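Local atomic coordinates of kinesin-like protein Nod (Drosophila melanogaster, PDB entry 3DC4), a protein that uses the ATPase cycle of its kinesin motor domain to track microtubule ends and is required for segregating non-exchange chromosomes in meiosis. Residues A[20-34]-A[301-315]. Sequence-based numbering, arbitrary orientation.
Sequences KLSAVRIAVREAPYR and TAQSYLTFLACISPH. With ADP (adenosine-5'-diphosphate), chain C.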
# COMPACT_ATOMS: atom_id res chain seq x y z
N LYS A 20 -18.62 7.26 2.94
CA LYS A 20 -17.60 7.08 1.91
C LYS A 20 -16.21 7.33 2.48
O LYS A 20 -16.05 7.88 3.57
CB LYS A 20 -17.84 8.06 0.75
CG LYS A 20 -19.29 8.46 0.52
CD LYS A 20 -20.18 7.27 0.18
CE LYS A 20 -21.57 7.75 -0.23
NZ LYS A 20 -21.49 8.68 -1.41
N LEU A 21 -15.19 6.92 1.73
CA LEU A 21 -13.80 7.11 2.14
C LEU A 21 -13.47 8.59 1.95
O LEU A 21 -14.14 9.28 1.18
CB LEU A 21 -12.88 6.26 1.27
CG LEU A 21 -13.03 4.74 1.38
CD1 LEU A 21 -12.62 4.08 0.08
CD2 LEU A 21 -12.19 4.23 2.54
N SER A 22 -12.46 9.09 2.65
CA SER A 22 -12.09 10.49 2.52
C SER A 22 -11.45 10.77 1.16
O SER A 22 -11.62 11.85 0.59
CB SER A 22 -11.14 10.92 3.64
OG SER A 22 -11.82 11.05 4.87
N ALA A 23 -10.71 9.79 0.65
CA ALA A 23 -10.05 9.94 -0.64
C ALA A 23 -9.48 8.63 -1.15
O ALA A 23 -8.85 7.88 -0.40
CB ALA A 23 -8.94 10.99 -0.53
N VAL A 24 -9.72 8.35 -2.43
CA VAL A 24 -9.19 7.16 -3.07
C VAL A 24 -8.33 7.69 -4.21
O VAL A 24 -8.85 8.30 -5.14
CB VAL A 24 -10.30 6.25 -3.63
CG1 VAL A 24 -9.69 5.05 -4.33
CG2 VAL A 24 -11.21 5.78 -2.49
N ARG A 25 -7.02 7.49 -4.11
CA ARG A 25 -6.09 7.99 -5.11
C ARG A 25 -5.38 6.87 -5.87
O ARG A 25 -5.12 5.79 -5.33
CB ARG A 25 -5.04 8.88 -4.44
CG ARG A 25 -5.58 10.02 -3.59
CD ARG A 25 -6.39 11.03 -4.40
NE ARG A 25 -6.13 12.41 -3.97
CZ ARG A 25 -5.04 13.09 -4.31
NH1 ARG A 25 -4.12 12.53 -5.09
NH2 ARG A 25 -4.86 14.34 -3.88
N ILE A 26 -5.06 7.13 -7.14
CA ILE A 26 -4.38 6.14 -7.96
C ILE A 26 -3.15 6.75 -8.64
O ILE A 26 -3.23 7.80 -9.29
CB ILE A 26 -5.32 5.56 -9.03
CG1 ILE A 26 -6.45 4.79 -8.34
CG2 ILE A 26 -4.54 4.64 -9.98
CD1 ILE A 26 -7.49 4.22 -9.25
N ALA A 27 -2.02 6.08 -8.47
CA ALA A 27 -0.78 6.54 -9.05
C ALA A 27 -0.15 5.40 -9.84
O ALA A 27 -0.39 4.22 -9.54
CB ALA A 27 0.18 6.98 -7.96
N VAL A 28 0.64 5.75 -10.85
CA VAL A 28 1.34 4.77 -11.66
C VAL A 28 2.82 5.13 -11.67
O VAL A 28 3.18 6.31 -11.80
CB VAL A 28 0.84 4.74 -13.13
CG1 VAL A 28 1.62 3.70 -13.93
CG2 VAL A 28 -0.65 4.40 -13.15
N ARG A 29 3.66 4.12 -11.52
CA ARG A 29 5.10 4.32 -11.55
C ARG A 29 5.72 3.39 -12.57
O ARG A 29 5.57 2.17 -12.49
CB ARG A 29 5.73 4.04 -10.18
CG ARG A 29 7.22 4.43 -10.13
CD ARG A 29 7.88 4.14 -8.77
NE ARG A 29 9.15 4.86 -8.65
CZ ARG A 29 9.96 4.82 -7.59
NH1 ARG A 29 9.63 4.07 -6.55
NH2 ARG A 29 11.07 5.54 -7.57
N GLU A 30 6.42 3.98 -13.53
CA GLU A 30 7.08 3.23 -14.58
C GLU A 30 8.39 2.68 -14.03
O GLU A 30 9.18 3.43 -13.45
CB GLU A 30 7.37 4.14 -15.78
CG GLU A 30 8.23 3.49 -16.86
CD GLU A 30 8.59 4.47 -17.97
OE1 GLU A 30 9.03 5.60 -17.65
OE2 GLU A 30 8.45 4.12 -19.16
N ALA A 31 8.62 1.38 -14.18
CA ALA A 31 9.86 0.77 -13.69
C ALA A 31 11.01 1.18 -14.63
O ALA A 31 10.77 1.61 -15.76
CB ALA A 31 9.72 -0.75 -13.65
N PRO A 32 12.26 1.08 -14.15
CA PRO A 32 13.43 1.44 -14.97
C PRO A 32 13.52 0.59 -16.23
O PRO A 32 13.13 -0.58 -16.23
CB PRO A 32 14.61 1.16 -14.04
CG PRO A 32 14.03 1.38 -12.69
CD PRO A 32 12.67 0.73 -12.78
N TYR A 33 14.04 1.18 -17.30
CA TYR A 33 14.17 0.45 -18.56
C TYR A 33 15.49 -0.31 -18.58
O TYR A 33 16.55 0.24 -18.26
CB TYR A 33 14.09 1.43 -19.74
CG TYR A 33 13.95 0.75 -21.09
CD1 TYR A 33 15.01 0.03 -21.64
CD2 TYR A 33 12.76 0.82 -21.80
CE1 TYR A 33 14.89 -0.60 -22.88
CE2 TYR A 33 12.62 0.19 -23.04
CZ TYR A 33 13.69 -0.51 -23.57
OH TYR A 33 13.55 -1.14 -24.79
N ARG A 34 15.43 -1.58 -18.96
CA ARG A 34 16.61 -2.43 -19.04
C ARG A 34 17.33 -2.23 -20.36
O ARG A 34 18.39 -2.81 -20.60
CB ARG A 34 16.20 -3.90 -18.90
CG ARG A 34 15.65 -4.27 -17.53
CD ARG A 34 16.76 -4.39 -16.49
NE ARG A 34 17.49 -3.14 -16.28
CZ ARG A 34 16.95 -2.04 -15.76
NH1 ARG A 34 15.68 -2.03 -15.40
NH2 ARG A 34 17.70 -0.95 -15.60
N THR A 301 -12.90 1.83 5.80
CA THR A 301 -14.11 2.40 6.37
C THR A 301 -14.27 3.87 6.01
O THR A 301 -13.41 4.46 5.35
CB THR A 301 -14.10 2.26 7.90
OG1 THR A 301 -12.85 2.75 8.40
CG2 THR A 301 -14.27 0.80 8.29
N ALA A 302 -15.38 4.46 6.44
CA ALA A 302 -15.65 5.86 6.17
C ALA A 302 -14.52 6.77 6.61
O ALA A 302 -13.88 6.54 7.63
CB ALA A 302 -16.95 6.28 6.85
N GLN A 303 -14.28 7.81 5.81
CA GLN A 303 -13.24 8.79 6.09
C GLN A 303 -11.94 8.05 6.38
O GLN A 303 -11.15 8.49 7.22
CB GLN A 303 -13.44 9.39 7.48
CG GLN A 303 -14.73 10.19 7.61
CD GLN A 303 -14.77 11.04 8.86
OE1 GLN A 303 -14.76 10.53 9.98
NE2 GLN A 303 -14.80 12.36 8.68
N SER A 304 -11.68 6.96 5.67
CA SER A 304 -10.35 6.37 5.56
C SER A 304 -9.76 6.74 4.21
O SER A 304 -10.48 7.20 3.31
CB SER A 304 -10.43 4.85 5.71
OG SER A 304 -10.79 4.51 7.04
N TYR A 305 -8.44 6.56 4.07
CA TYR A 305 -7.74 6.89 2.83
C TYR A 305 -7.16 5.67 2.14
O TYR A 305 -6.56 4.81 2.78
CB TYR A 305 -6.60 7.88 3.12
CG TYR A 305 -7.09 9.23 3.56
CD1 TYR A 305 -7.54 9.45 4.86
CD2 TYR A 305 -7.11 10.29 2.66
CE1 TYR A 305 -8.01 10.69 5.25
CE2 TYR A 305 -7.57 11.54 3.03
CZ TYR A 305 -8.02 11.73 4.32
OH TYR A 305 -8.50 12.97 4.68
N LEU A 306 -7.35 5.60 0.83
CA LEU A 306 -6.84 4.49 0.04
C LEU A 306 -6.07 5.01 -1.16
O LEU A 306 -6.59 5.77 -1.97
CB LEU A 306 -8.01 3.60 -0.42
CG LEU A 306 -7.72 2.42 -1.35
CD1 LEU A 306 -6.70 1.49 -0.72
CD2 LEU A 306 -9.01 1.67 -1.65
N THR A 307 -4.81 4.59 -1.27
CA THR A 307 -3.96 5.01 -2.38
C THR A 307 -3.34 3.81 -3.09
O THR A 307 -2.67 2.98 -2.46
CB THR A 307 -2.84 5.96 -1.91
OG1 THR A 307 -3.43 7.17 -1.42
CG2 THR A 307 -1.90 6.29 -3.08
N PHE A 308 -3.58 3.72 -4.39
CA PHE A 308 -3.07 2.65 -5.24
C PHE A 308 -1.80 3.08 -5.95
O PHE A 308 -1.72 4.21 -6.43
CB PHE A 308 -4.08 2.29 -6.33
CG PHE A 308 -5.27 1.53 -5.85
CD1 PHE A 308 -5.23 0.14 -5.75
CD2 PHE A 308 -6.45 2.20 -5.54
CE1 PHE A 308 -6.36 -0.57 -5.36
CE2 PHE A 308 -7.59 1.50 -5.15
CZ PHE A 308 -7.54 0.11 -5.06
N LEU A 309 -0.82 2.19 -6.02
CA LEU A 309 0.40 2.49 -6.75
C LEU A 309 0.58 1.36 -7.75
O LEU A 309 0.95 0.24 -7.38
CB LEU A 309 1.63 2.55 -5.83
CG LEU A 309 2.97 2.80 -6.54
CD1 LEU A 309 2.92 4.14 -7.29
CD2 LEU A 309 4.10 2.84 -5.51
N ALA A 310 0.26 1.65 -9.00
CA ALA A 310 0.39 0.67 -10.09
C ALA A 310 1.81 0.75 -10.60
O ALA A 310 2.25 1.81 -11.04
CB ALA A 310 -0.57 1.01 -11.22
N CYS A 311 2.53 -0.35 -10.52
CA CYS A 311 3.89 -0.38 -11.01
C CYS A 311 3.83 -1.11 -12.34
O CYS A 311 3.25 -2.19 -12.42
CB CYS A 311 4.79 -1.14 -10.03
SG CYS A 311 5.00 -0.26 -8.40
N ILE A 312 4.45 -0.53 -13.37
CA ILE A 312 4.43 -1.12 -14.71
C ILE A 312 5.79 -1.18 -15.38
O ILE A 312 6.66 -0.34 -15.16
CB ILE A 312 3.51 -0.32 -15.64
CG1 ILE A 312 4.00 1.13 -15.75
CG2 ILE A 312 2.08 -0.37 -15.12
CD1 ILE A 312 3.19 1.99 -16.71
N SER A 313 5.94 -2.21 -16.21
CA SER A 313 7.16 -2.42 -16.96
C SER A 313 7.12 -1.56 -18.23
O SER A 313 6.06 -1.36 -18.82
CB SER A 313 7.26 -3.89 -17.35
OG SER A 313 8.38 -4.10 -18.19
N PRO A 314 8.27 -1.00 -18.62
CA PRO A 314 8.33 -0.18 -19.83
C PRO A 314 8.67 -1.05 -21.04
O PRO A 314 8.77 -0.57 -22.16
CB PRO A 314 9.46 0.79 -19.51
CG PRO A 314 10.41 -0.09 -18.76
CD PRO A 314 9.48 -0.81 -17.80
N HIS A 315 8.84 -2.34 -20.78
CA HIS A 315 9.21 -3.31 -21.81
C HIS A 315 8.05 -3.82 -22.66
O HIS A 315 6.99 -4.17 -22.15
CB HIS A 315 9.91 -4.52 -21.17
CG HIS A 315 10.98 -4.15 -20.20
ND1 HIS A 315 12.03 -3.32 -20.52
CD2 HIS A 315 11.17 -4.50 -18.91
CE1 HIS A 315 12.82 -3.18 -19.47
NE2 HIS A 315 12.32 -3.89 -18.48
PB ADP C . 8.73 -6.27 -7.50
O1B ADP C . 7.56 -5.59 -8.06
O2B ADP C . 8.69 -6.15 -5.94
O3B ADP C . 8.63 -7.87 -8.01
PA ADP C . 11.16 -5.05 -7.02
O1A ADP C . 10.51 -4.05 -6.19
O2A ADP C . 11.66 -6.27 -6.15
O3A ADP C . 10.06 -5.58 -8.13
O5' ADP C . 12.35 -4.37 -7.84
C5' ADP C . 13.01 -5.36 -8.64
C4' ADP C . 14.45 -4.89 -8.89
O4' ADP C . 14.46 -3.64 -9.62
C3' ADP C . 15.20 -4.63 -7.53
O3' ADP C . 16.61 -4.62 -7.71
C2' ADP C . 14.88 -3.08 -7.40
O2' ADP C . 15.88 -2.42 -6.60
C1' ADP C . 15.03 -2.57 -8.86
N9 ADP C . 14.24 -1.36 -9.06
C8 ADP C . 12.88 -1.30 -9.27
N7 ADP C . 12.47 -0.05 -9.28
C5 ADP C . 13.56 0.76 -9.29
C6 ADP C . 13.77 2.16 -9.29
N6 ADP C . 12.72 3.03 -9.49
N1 ADP C . 15.03 2.63 -9.13
C2 ADP C . 16.08 1.81 -9.08
N3 ADP C . 15.93 0.49 -9.04
C4 ADP C . 14.72 -0.07 -9.10
O HOH W 1 -10.88 13.90 6.01
O HOH W 2 -5.67 8.54 -0.51
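Pro314, Ser22 and Phe308 bury the most surface here: Phe308 within the parallel strands 23-30 and 305-312, Ser22 and Pro314 in the loops flanking them, with backbone hydrogen bonds running from Lys20 O to Ala31 N. Beyond the last of these, Pro314 wedges between Glu30 and Tyr33: its CB touches Glu30 OE2, which is hydrogen-bonded to Ser43 OG, and its CG lies 3.9 Å from Tyr33 CD2. His315 turns its edge to the face of Tyr33, the planes 70° apart, with ND1 above the ring centre. At the other end Ser22 CB sits over the Tyr305 ring, 3.6 Å from its centroid in a CH-pi contact, and Ala23 CB approaches CD2 of the same ring at 3.7 Å. A water joins Ser22 OG to Tyr305 OH. With an alanine at Tyr305, the ring under Ser22 CB and beside Ala23 CB would be gone, and the water would probably lose one anchor. Phe308 lies alongside Ile26, CD2 being 3.8 Å from Ile26 CG1, and presents a ring edge to Val24 CG1; helices 267-279 and 319-335 add Ile271 and Ala332 around Phe308. ADP N6 lies over one face of the Arg29 guanidinium, whose NH1 is hydrogen-bonded to Gln75 and NH2 to Ile73 O, and Pro32 CG is 3.5 Å from adenine C5. Such neighbouring parallel strands belong to the central sheet of the kinesin motor domain, a P-loop NTPase fold, here with one strand leading into the adenine pocket.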